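Local atomic coordinates of formate dehydrogenase (Staphylococcus aureus, PDB entry 6TTB), a protein that catalyses the NAD-dependent oxidation of formate, probably by transferring hydride to the nicotinamide of bound NAD and releasing carbon dioxide. Residues A[144-149]-A[327-332]; A[202-207]-A[225-230]; A[295-300]-A[311-316]. All coordinates share one frame; numbering follows the deposited sequence.

Interaction 1 (A[144-149]-A[327-332]); sequences TVSVAE and GMTLEA. With NAD (nicotinamide-adenine-dinucleotide), chain C.
Ser146 and Thr329 join by their hydroxyls, while Val147 lies against Gly327, so that the starts of helices 144-160 and 330-348 meet beside the nicotinamide of NAD. The helices belong to a formate dehydrogenase of the D-2-hydroxyacid dehydrogenase family, whose Rossmann-type domain holds the cofactor. Val147 can be followed outward from CB, where the side chain forks. A chi1 of 175° turns CG1 away from the backbone N and leaves CG2 anti to the carbonyl carbon, where it carries the contact: it lies 3.9 Å from Gly327 CA and 3.3 Å from C4N of NAD, standing over the plane of the nicotinamide ring. C4N is the carbon that accepts hydride in NAD-dependent enzymes, and this methyl covers one face of it. The other branch, CG1, comes no nearer the cofactor than 4.2 Å, to the amide nitrogen N7N. Gly327 approaches the same carboxamide through its backbone, with its N 2.9 Å from NAD O7N. Further from the cofactor the contact turns polar. Thr329 OG1 donates to Ser146 OG at 2.9 Å, and the serine oxygen is further engaged by Ser326 O and by Arg160 NH2 of the second subunit. These several hydrogen bonds around one buried hydroxyl tie together both helix starts and the dimer partner. Glu149 makes a second link to the same arginine, a salt bridge from OE1 to Arg160 NH1 of the second subunit. Thr329 is the N-cap of helix 330-348. Its OG1 stands between the backbone N and carbonyl carbon (chi1 50°), and this one oxygen serves two purposes: besides donating to Ser146, it accepts a weak capping bond from Ala332 N, 3.5 Å long, with an N-H...O angle of 148°.

Interaction 2 (A[202-207]-A[225-230]); sequences LVAERL and HKLSKF
At one edge of the NAD-binding Rossmann domain, Ala204 and Glu205 on helix 198-207 receive the side chain of Leu227 from the loop that leads into strand 229-230. The contact is apolar, with no hydrogen bond between the two segments. Two carbons of the leucine do the work. Its CB faces the methyl of Ala204, CB to CB 4.2 Å, and its CD2 reaches past that methyl to the helix backbone, lying 3.7 Å from Ala204 C. The same CD2 rests against the aliphatic part of Glu205, 3.7 Å from its CG. The two side chains cross at about a right angle, and the glutamate chain, bent at chi2 (148°), takes its carboxylate off the leucine, with OE2 the oxygen on the side of His225. Glu205 OE2 and His225 NE2 stay 5.2 Å apart, too far for a direct bond. In the Rossmann topology, strand 190-194, helix 198-207 and strand 213-217 form a beta-alpha-beta crossover, and strand 229-230 adds on parallel to 213-217 as an outermost strand of the sheet within the chain. Lys229 makes the backbone bonds to Leu214 and His216 that fix it there. Leu214 of strand 213-217 touches the side chains of both Ala204 and Ser228, and so bridges the two segments, while Phe196 packs on Ala204 and meets the ring of His225 edge-to-face. Ser228 OG is bonded to His216 ND1. On the helix itself Arg206 folds back along its own turn: NH1 donates to Leu202 O at 3.0 Å, with an N-H...O angle of 136°. Arg206 N grips that same oxygen from the opposite face of its carbonyl plane at 3.3 Å, and Arg206 also packs on Pro209 of the second subunit.

Interaction 3 (A[295-300]-A[311-316]); sequences QGYAGD and HPWRTM
Tyr297, on strand 294-299 of the parallel Rossmann sheet, packs against Trp313 and Met316 of the loop that crosses to strand 319-321. The closely packed part is small and made by side chains, for the nearest CA atoms, those of Tyr297 and Trp313, are 9.2 Å apart. The tyrosine ring projects from the strand toward the loop, chi1 175° placing CG opposite the backbone N. It meets the six-membered ring of the indole obliquely, with planes at 48° and centroids 5.2 Å apart, and Tyr297 CZ sits over one indole face, offset toward its rim. Tyr297 OH comes to 3.6 Å from Trp313 CZ3, and Met316 CE touches Tyr297 CD1 at 3.8 Å. Leu285 of helix 282-291 touches all three side chains and adds to this buried cluster. On the outer side the loop is looser: Thr315 is exposed, Pro312 partly so, and neither touches the strand segment. The indole is held from the loop side as well: its NE1 is bonded to Arg282 O, His311 CE1 lies over the opposite face, near its rim, and Trp313 N donates to His311 ND1 at 3.1 Å, almost exactly in the imidazole plane, with an N-H...N angle of 161°.

Interaction 1 lies directly against NAD, with Thr144, Val147 and Gly327 in its pocket, and interaction 3 adds Asp300. The centres of interactions 2 and 3 lie about 19 and about 20 Å from that of interaction 1 and about 26 Å from each other. Helix packing links interactions 1 and 2: Ala148 CB meets Val203 CG2 at 3.6 Å, and Leu202 lies on Thr144. Interactions 1 and 3 meet near the carboxamide, where Gly327 N is 4.3 Å from Asp300 OD2, and Asp300 OD1 makes a weak hydrogen bond to N7N of NAD. Interactions 2 and 3 do not touch, their nearest atoms being about 11 Å apart, yet both reach the same seven-stranded sheet.

Interaction 1 (A[144-149]-A[327-332])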
loop_
_atom_site.group_PDB
_atom_site.type_symbol
_atom_site.label_atom_id
_atom_site.label_comp_id
_atom_site.label_asym_id
_atom_site.label_seq_id
_atom_site.Cartn_x
_atom_site.Cartn_y
_atom_site.Cartn_z
ATOM N N THR A 144 -3.816 -2.880 -17.708
ATOM C CA THR A 144 -2.440 -3.050 -17.331
ATOM C C THR A 144 -2.096 -2.064 -16.229
ATOM O O THR A 144 -1.581 -2.468 -15.221
ATOM C CB THR A 144 -1.583 -3.037 -18.593
ATOM O OG1 THR A 144 -1.876 -1.873 -19.396
ATOM C CG2 THR A 144 -1.874 -4.268 -19.430
ATOM N N VAL A 145 -2.433 -0.756 -16.406
ATOM C CA VAL A 145 -1.928 0.256 -15.474
ATOM C C VAL A 145 -2.518 0.022 -14.102
ATOM O O VAL A 145 -1.816 0.164 -13.065
ATOM C CB VAL A 145 -2.269 1.657 -15.883
ATOM C CG1 VAL A 145 -1.915 2.597 -14.757
ATOM C CG2 VAL A 145 -1.582 2.052 -17.163
ATOM N N SER A 146 -3.829 -0.248 -14.113
ATOM C CA SER A 146 -4.539 -0.513 -12.888
ATOM C C SER A 146 -3.773 -1.516 -12.071
ATOM O O SER A 146 -3.614 -1.327 -10.852
ATOM C CB SER A 146 -5.908 -1.017 -13.157
ATOM O OG SER A 146 -6.711 -0.932 -11.994
ATOM N N VAL A 147 -3.367 -2.615 -12.727
ATOM C CA VAL A 147 -2.756 -3.733 -12.013
ATOM C C VAL A 147 -1.381 -3.305 -11.506
ATOM O O VAL A 147 -1.023 -3.586 -10.354
ATOM C CB VAL A 147 -2.745 -5.020 -12.875
ATOM C CG1 VAL A 147 -2.025 -6.162 -12.237
ATOM C CG2 VAL A 147 -4.159 -5.446 -13.228
ATOM N N ALA A 148 -0.692 -2.452 -12.236
ATOM C CA ALA A 148 0.602 -2.021 -11.735
ATOM C C ALA A 148 0.410 -1.267 -10.454
ATOM O O ALA A 148 1.111 -1.545 -9.452
ATOM C CB ALA A 148 1.295 -1.168 -12.717
ATOM N N GLU A 149 -0.545 -0.302 -10.484
ATOM C CA GLU A 149 -0.842 0.491 -9.294
ATOM C C GLU A 149 -1.134 -0.475 -8.140
ATOM O O GLU A 149 -0.613 -0.350 -7.026
ATOM C CB GLU A 149 -2.059 1.375 -9.507
ATOM C CG GLU A 149 -1.934 2.412 -10.582
ATOM C CD GLU A 149 -3.160 3.342 -10.745
ATOM O OE1 GLU A 149 -4.133 3.154 -10.022
ATOM O OE2 GLU A 149 -3.104 4.315 -11.581
ATOM N N GLY A 327 -7.875 -5.319 -11.760
ATOM C CA GLY A 327 -8.079 -5.013 -13.178
ATOM C C GLY A 327 -9.535 -4.665 -13.502
ATOM O O GLY A 327 -9.946 -4.697 -14.661
ATOM N N MET A 328 -10.308 -4.338 -12.465
ATOM C CA MET A 328 -11.726 -4.043 -12.606
ATOM C C MET A 328 -12.012 -2.696 -11.946
ATOM O O MET A 328 -13.172 -2.412 -11.639
ATOM C CB MET A 328 -12.599 -5.120 -11.907
ATOM C CG MET A 328 -14.022 -5.070 -12.315
ATOM S SD MET A 328 -15.155 -6.043 -11.263
ATOM C CE MET A 328 -14.830 -5.305 -9.645
ATOM N N THR A 329 -10.955 -1.871 -11.707
ATOM C CA THR A 329 -11.173 -0.470 -11.335
ATOM C C THR A 329 -12.215 0.142 -12.264
ATOM O O THR A 329 -12.395 -0.337 -13.363
ATOM C CB THR A 329 -9.919 0.404 -11.436
ATOM O OG1 THR A 329 -9.224 0.294 -12.683
ATOM C CG2 THR A 329 -9.002 0.251 -10.256
ATOM N N LEU A 330 -12.923 1.180 -11.792
ATOM C CA LEU A 330 -13.999 1.783 -12.577
ATOM C C LEU A 330 -13.506 2.135 -13.977
ATOM O O LEU A 330 -14.175 1.845 -14.928
ATOM C CB LEU A 330 -14.487 3.024 -11.867
ATOM C CG LEU A 330 -15.934 2.992 -11.408
ATOM C CD1 LEU A 330 -16.353 1.594 -11.048
ATOM C CD2 LEU A 330 -16.130 3.948 -10.234
ATOM N N GLU A 331 -12.322 2.734 -14.095
ATOM C CA GLU A 331 -11.854 3.189 -15.387
ATOM C C GLU A 331 -11.535 1.984 -16.239
ATOM O O GLU A 331 -11.743 1.985 -17.431
ATOM C CB GLU A 331 -10.541 3.948 -15.220
ATOM C CG GLU A 331 -10.712 5.333 -14.668
ATOM C CD GLU A 331 -10.867 5.463 -13.158
ATOM O OE1 GLU A 331 -10.554 4.458 -12.370
ATOM O OE2 GLU A 331 -11.273 6.579 -12.735
ATOM N N ALA A 332 -10.872 1.025 -15.625
ATOM C CA ALA A 332 -10.681 -0.266 -16.253
ATOM C C ALA A 332 -12.008 -0.747 -16.873
ATOM O O ALA A 332 -12.015 -1.265 -17.965
ATOM C CB ALA A 332 -10.134 -1.241 -15.239
HETATM P PA NAD C . 2.820 -9.556 -20.694
HETATM O O1A NAD C . 2.706 -10.611 -21.741
HETATM O O2A NAD C . 3.116 -8.110 -21.047
HETATM O O5B NAD C . 3.793 -10.051 -19.508
HETATM C C5B NAD C . 4.197 -11.430 -19.388
HETATM C C4B NAD C . 5.687 -11.499 -19.612
HETATM O O4B NAD C . 6.199 -12.549 -18.769
HETATM C C3B NAD C . 6.128 -11.817 -21.061
HETATM O O3B NAD C . 6.708 -10.735 -21.789
HETATM C C2B NAD C . 7.105 -12.993 -20.938
HETATM O O2B NAD C . 8.355 -12.746 -21.548
HETATM C C1B NAD C . 7.212 -13.261 -19.430
HETATM N N9A NAD C . 7.133 -14.688 -19.096
HETATM C C8A NAD C . 6.729 -15.716 -19.938
HETATM N N7A NAD C . 6.916 -16.911 -19.429
HETATM C C5A NAD C . 7.571 -16.680 -18.221
HETATM C C6A NAD C . 8.105 -17.546 -17.222
HETATM N N6A NAD C . 8.135 -18.863 -17.309
HETATM N N1A NAD C . 8.766 -16.968 -16.187
HETATM C C2A NAD C . 8.788 -15.627 -16.111
HETATM N N3A NAD C . 8.290 -14.721 -16.957
HETATM C C4A NAD C . 7.697 -15.306 -18.003
HETATM O O3 NAD C . 1.487 -9.563 -19.891
HETATM P PN NAD C . 1.088 -8.428 -18.895
HETATM O O1N NAD C . 0.132 -7.536 -19.642
HETATM O O2N NAD C . 2.328 -7.828 -18.297
HETATM O O5D NAD C . 0.300 -9.299 -17.779
HETATM C C5D NAD C . 1.026 -9.781 -16.607
HETATM C C4D NAD C . 0.160 -10.793 -15.943
HETATM O O4D NAD C . -0.773 -10.088 -15.089
HETATM C C3D NAD C . -0.666 -11.624 -16.954
HETATM O O3D NAD C . -0.258 -12.983 -17.010
HETATM C C2D NAD C . -2.122 -11.424 -16.522
HETATM O O2D NAD C . -2.888 -12.610 -16.357
HETATM C C1D NAD C . -2.050 -10.677 -15.203
HETATM N N1N NAD C . -3.081 -9.628 -15.187
HETATM C C2N NAD C . -4.028 -9.589 -14.118
HETATM C C3N NAD C . -5.026 -8.589 -14.079
HETATM C C7N NAD C . -5.843 -8.360 -12.807
HETATM O O7N NAD C . -6.962 -7.859 -12.907
HETATM N N7N NAD C . -5.307 -8.686 -11.614
HETATM C C4N NAD C . -5.205 -7.776 -15.259
HETATM C C5N NAD C . -4.278 -7.853 -16.321
HETATM C C6N NAD C . -3.242 -8.807 -16.277
#

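Interaction 2 (A[202-207]-A[225-230])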
loop_
_atom_site.group_PDB
_atom_site.type_symbol
_atom_site.label_atom_id
_atom_site.label_comp_id
_atom_site.label_asym_id
_atom_site.label_seq_id
_atom_site.Cartn_x
_atom_site.Cartn_y
_atom_site.Cartn_z
ATOM N N LEU A 202 5.499 -1.366 -16.310
ATOM C CA LEU A 202 4.725 -0.287 -15.746
ATOM C C LEU A 202 5.069 -0.193 -14.261
ATOM O O LEU A 202 5.112 0.894 -13.666
ATOM C CB LEU A 202 3.234 -0.554 -15.952
ATOM C CG LEU A 202 2.717 -0.304 -17.369
ATOM C CD1 LEU A 202 1.343 -1.007 -17.605
ATOM C CD2 LEU A 202 2.602 1.149 -17.609
ATOM N N VAL A 203 5.414 -1.331 -13.680
ATOM C CA VAL A 203 5.623 -1.372 -12.260
ATOM C C VAL A 203 6.994 -0.815 -12.006
ATOM O O VAL A 203 7.211 -0.143 -11.009
ATOM C CB VAL A 203 5.506 -2.795 -11.769
ATOM C CG1 VAL A 203 6.242 -2.994 -10.488
ATOM C CG2 VAL A 203 4.055 -3.197 -11.653
ATOM N N ALA A 204 7.920 -1.063 -12.939
ATOM C CA ALA A 204 9.278 -0.558 -12.730
ATOM C C ALA A 204 9.250 0.957 -12.739
ATOM O O ALA A 204 9.827 1.582 -11.863
ATOM C CB ALA A 204 10.262 -1.127 -13.710
ATOM N N GLU A 205 8.500 1.515 -13.681
ATOM C CA GLU A 205 8.486 2.946 -13.878
ATOM C C GLU A 205 8.025 3.590 -12.590
ATOM O O GLU A 205 8.637 4.548 -12.110
ATOM C CB GLU A 205 7.524 3.323 -15.005
ATOM C CG GLU A 205 8.247 3.651 -16.298
ATOM C CD GLU A 205 7.431 3.264 -17.518
ATOM O OE1 GLU A 205 6.204 3.613 -17.537
ATOM O OE2 GLU A 205 7.996 2.584 -18.445
ATOM N N ARG A 206 6.951 3.039 -12.025
ATOM C CA ARG A 206 6.391 3.627 -10.828
ATOM C C ARG A 206 7.268 3.279 -9.639
ATOM O O ARG A 206 7.308 4.038 -8.716
ATOM C CB ARG A 206 4.955 3.203 -10.572
ATOM C CG ARG A 206 4.039 3.457 -11.750
ATOM C CD ARG A 206 2.742 2.715 -11.468
ATOM N NE ARG A 206 1.748 3.250 -12.389
ATOM C CZ ARG A 206 2.015 3.539 -13.672
ATOM N NH1 ARG A 206 3.197 3.215 -14.161
ATOM N NH2 ARG A 206 1.110 4.131 -14.439
ATOM N N LEU A 207 8.020 2.181 -9.673
ATOM C CA LEU A 207 8.812 1.962 -8.493
ATOM C C LEU A 207 10.089 2.801 -8.573
ATOM O O LEU A 207 10.716 3.038 -7.551
ATOM C CB LEU A 207 9.136 0.468 -8.281
ATOM C CG LEU A 207 8.072 -0.423 -7.620
ATOM C CD1 LEU A 207 8.624 -1.864 -7.411
ATOM C CD2 LEU A 207 7.670 0.140 -6.299
ATOM N N HIS A 225 17.573 -2.950 -18.367
ATOM C CA HIS A 225 16.645 -1.894 -18.761
ATOM C C HIS A 225 17.128 -0.616 -18.094
ATOM O O HIS A 225 17.876 -0.694 -17.130
ATOM C CB HIS A 225 15.219 -2.322 -18.346
ATOM C CG HIS A 225 14.103 -1.352 -18.625
ATOM N ND1 HIS A 225 13.957 -0.142 -17.920
ATOM C CD2 HIS A 225 13.014 -1.458 -19.423
ATOM C CE1 HIS A 225 12.848 0.476 -18.323
ATOM N NE2 HIS A 225 12.256 -0.300 -19.261
ATOM N N LYS A 226 16.785 0.546 -18.654
ATOM C CA LYS A 226 16.984 1.816 -17.955
ATOM C C LYS A 226 16.592 1.710 -16.468
ATOM O O LYS A 226 17.166 2.373 -15.659
ATOM C CB LYS A 226 16.278 2.990 -18.659
ATOM N N LEU A 227 15.687 0.812 -16.082
ATOM C CA LEU A 227 15.073 0.958 -14.766
ATOM C C LEU A 227 15.419 -0.244 -13.881
ATOM O O LEU A 227 15.499 -0.107 -12.646
ATOM C CB LEU A 227 13.557 1.113 -14.964
ATOM C CG LEU A 227 12.979 2.448 -14.494
ATOM C CD1 LEU A 227 13.914 3.606 -14.808
ATOM C CD2 LEU A 227 11.552 2.699 -14.980
ATOM N N SER A 228 15.697 -1.392 -14.542
ATOM C CA SER A 228 15.885 -2.694 -13.891
ATOM C C SER A 228 17.078 -3.415 -14.500
ATOM O O SER A 228 17.224 -3.471 -15.744
ATOM C CB SER A 228 14.646 -3.576 -14.062
ATOM O OG SER A 228 14.702 -4.745 -13.232
ATOM N N LYS A 229 17.812 -4.124 -13.631
ATOM C CA LYS A 229 18.853 -5.054 -14.038
ATOM C C LYS A 229 18.221 -6.412 -14.308
ATOM O O LYS A 229 17.640 -6.999 -13.409
ATOM C CB LYS A 229 19.854 -5.141 -12.877
ATOM C CG LYS A 229 20.798 -6.317 -12.905
ATOM C CD LYS A 229 22.164 -5.964 -12.347
ATOM C CE LYS A 229 23.179 -7.104 -12.437
ATOM N NZ LYS A 229 23.006 -8.111 -11.345
ATOM N N PHE A 230 18.385 -6.945 -15.531
ATOM C CA PHE A 230 18.118 -8.374 -15.774
ATOM C C PHE A 230 18.817 -9.253 -14.738
ATOM O O PHE A 230 19.930 -9.011 -14.356
ATOM C CB PHE A 230 18.671 -8.850 -17.116
ATOM C CG PHE A 230 18.372 -10.300 -17.331
ATOM C CD1 PHE A 230 17.057 -10.717 -17.540
ATOM C CD2 PHE A 230 19.361 -11.274 -17.138
ATOM C CE1 PHE A 230 16.748 -12.071 -17.600
ATOM C CE2 PHE A 230 19.056 -12.632 -17.209
ATOM C CZ PHE A 230 17.746 -13.024 -17.446
#

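Interaction 3 (A[295-300]-A[311-316])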
loop_
_atom_site.group_PDB
_atom_site.type_symbol
_atom_site.label_atom_id
_atom_site.label_comp_id
_atom_site.label_asym_id
_atom_site.label_seq_id
_atom_site.Cartn_x
_atom_site.Cartn_y
_atom_site.Cartn_z
ATOM N N GLN A 295 7.693 -12.611 5.279
ATOM C CA GLN A 295 7.180 -11.578 6.166
ATOM C C GLN A 295 5.735 -11.236 5.821
ATOM O O GLN A 295 4.955 -10.956 6.722
ATOM C CB GLN A 295 8.115 -10.341 6.253
ATOM C CG GLN A 295 8.015 -9.576 7.578
ATOM C CD GLN A 295 7.575 -10.462 8.748
ATOM O OE1 GLN A 295 8.037 -11.622 8.915
ATOM N NE2 GLN A 295 6.680 -9.928 9.584
ATOM N N GLY A 296 5.370 -11.279 4.522
ATOM C CA GLY A 296 4.000 -10.942 4.101
ATOM C C GLY A 296 3.700 -11.383 2.682
ATOM O O GLY A 296 4.647 -11.534 1.895
ATOM N N TYR A 297 2.368 -11.558 2.356
ATOM C CA TYR A 297 1.886 -11.758 0.963
ATOM C C TYR A 297 0.699 -10.832 0.701
ATOM O O TYR A 297 -0.221 -10.699 1.544
ATOM C CB TYR A 297 1.500 -13.227 0.661
ATOM C CG TYR A 297 0.869 -13.528 -0.710
ATOM C CD1 TYR A 297 -0.489 -13.377 -0.919
ATOM C CD2 TYR A 297 1.607 -14.033 -1.780
ATOM C CE1 TYR A 297 -1.106 -13.737 -2.102
ATOM C CE2 TYR A 297 1.012 -14.327 -3.016
ATOM C CZ TYR A 297 -0.363 -14.206 -3.171
ATOM O OH TYR A 297 -1.003 -14.438 -4.389
ATOM N N ALA A 298 0.742 -10.173 -0.458
ATOM C CA ALA A 298 -0.439 -9.515 -0.998
ATOM C C ALA A 298 -0.622 -9.865 -2.457
ATOM O O ALA A 298 0.218 -10.566 -3.054
ATOM C CB ALA A 298 -0.406 -8.024 -0.816
ATOM N N GLY A 299 -1.734 -9.329 -3.007
ATOM C CA GLY A 299 -2.240 -9.611 -4.335
ATOM C C GLY A 299 -3.738 -9.709 -4.313
ATOM O O GLY A 299 -4.306 -9.699 -3.251
ATOM N N ASP A 300 -4.353 -9.928 -5.485
ATOM C CA ASP A 300 -5.809 -9.897 -5.624
ATOM C C ASP A 300 -6.318 -11.072 -6.494
ATOM O O ASP A 300 -7.473 -11.006 -7.008
ATOM C CB ASP A 300 -6.308 -8.545 -6.158
ATOM C CG ASP A 300 -6.110 -8.345 -7.673
ATOM O OD1 ASP A 300 -5.159 -8.966 -8.262
ATOM O OD2 ASP A 300 -6.910 -7.589 -8.280
ATOM N N HIS A 311 -11.463 -19.739 1.747
ATOM C CA HIS A 311 -10.134 -19.889 1.193
ATOM C C HIS A 311 -9.126 -19.492 2.273
ATOM O O HIS A 311 -9.223 -18.399 2.851
ATOM C CB HIS A 311 -10.002 -19.056 -0.058
ATOM C CG HIS A 311 -8.842 -19.385 -0.916
ATOM N ND1 HIS A 311 -7.530 -19.217 -0.465
ATOM C CD2 HIS A 311 -8.782 -19.843 -2.236
ATOM C CE1 HIS A 311 -6.679 -19.530 -1.465
ATOM N NE2 HIS A 311 -7.459 -19.950 -2.599
ATOM N N PRO A 312 -8.092 -20.322 2.555
ATOM C CA PRO A 312 -7.156 -20.018 3.634
ATOM C C PRO A 312 -6.341 -18.733 3.397
ATOM O O PRO A 312 -5.800 -18.165 4.325
ATOM C CB PRO A 312 -6.268 -21.244 3.700
ATOM C CG PRO A 312 -6.299 -21.839 2.299
ATOM C CD PRO A 312 -7.634 -21.434 1.706
ATOM N N TRP A 313 -6.288 -18.252 2.154
ATOM C CA TRP A 313 -5.588 -17.002 1.867
ATOM C C TRP A 313 -6.320 -15.815 2.490
ATOM O O TRP A 313 -5.766 -14.745 2.599
ATOM C CB TRP A 313 -5.399 -16.801 0.358
ATOM C CG TRP A 313 -4.263 -17.589 -0.221
ATOM C CD1 TRP A 313 -3.480 -18.489 0.436
ATOM C CD2 TRP A 313 -3.799 -17.556 -1.590
ATOM N NE1 TRP A 313 -2.572 -19.047 -0.435
ATOM C CE2 TRP A 313 -2.740 -18.491 -1.684
ATOM C CE3 TRP A 313 -4.106 -16.773 -2.714
ATOM C CZ2 TRP A 313 -2.046 -18.717 -2.880
ATOM C CZ3 TRP A 313 -3.486 -17.052 -3.912
ATOM C CH2 TRP A 313 -2.443 -17.989 -3.980
ATOM N N ARG A 314 -7.583 -16.003 2.877
ATOM C CA ARG A 314 -8.363 -14.878 3.375
ATOM C C ARG A 314 -7.962 -14.562 4.820
ATOM O O ARG A 314 -7.920 -13.426 5.205
ATOM C CB ARG A 314 -9.848 -15.230 3.323
ATOM C CG ARG A 314 -10.363 -15.570 1.931
ATOM C CD ARG A 314 -11.867 -15.762 2.082
ATOM N NE ARG A 314 -12.683 -15.813 0.860
ATOM C CZ ARG A 314 -13.296 -14.761 0.292
ATOM N NH1 ARG A 314 -13.190 -13.530 0.784
ATOM N NH2 ARG A 314 -14.061 -14.968 -0.744
ATOM N N THR A 315 -7.598 -15.593 5.568
ATOM C CA THR A 315 -7.527 -15.630 7.025
ATOM C C THR A 315 -6.055 -15.720 7.419
ATOM O O THR A 315 -5.754 -15.947 8.578
ATOM C CB THR A 315 -8.144 -16.969 7.515
ATOM O OG1 THR A 315 -9.526 -16.885 7.255
ATOM C CG2 THR A 315 -7.905 -17.344 8.970
ATOM N N MET A 316 -5.159 -15.829 6.446
ATOM C CA MET A 316 -3.837 -16.300 6.837
ATOM C C MET A 316 -3.060 -15.102 7.365
ATOM O O MET A 316 -3.356 -13.964 6.989
ATOM C CB MET A 316 -3.089 -17.038 5.698
ATOM C CG MET A 316 -2.467 -16.095 4.651
ATOM S SD MET A 316 -2.294 -16.738 3.002
ATOM C CE MET A 316 -1.911 -15.257 2.063
#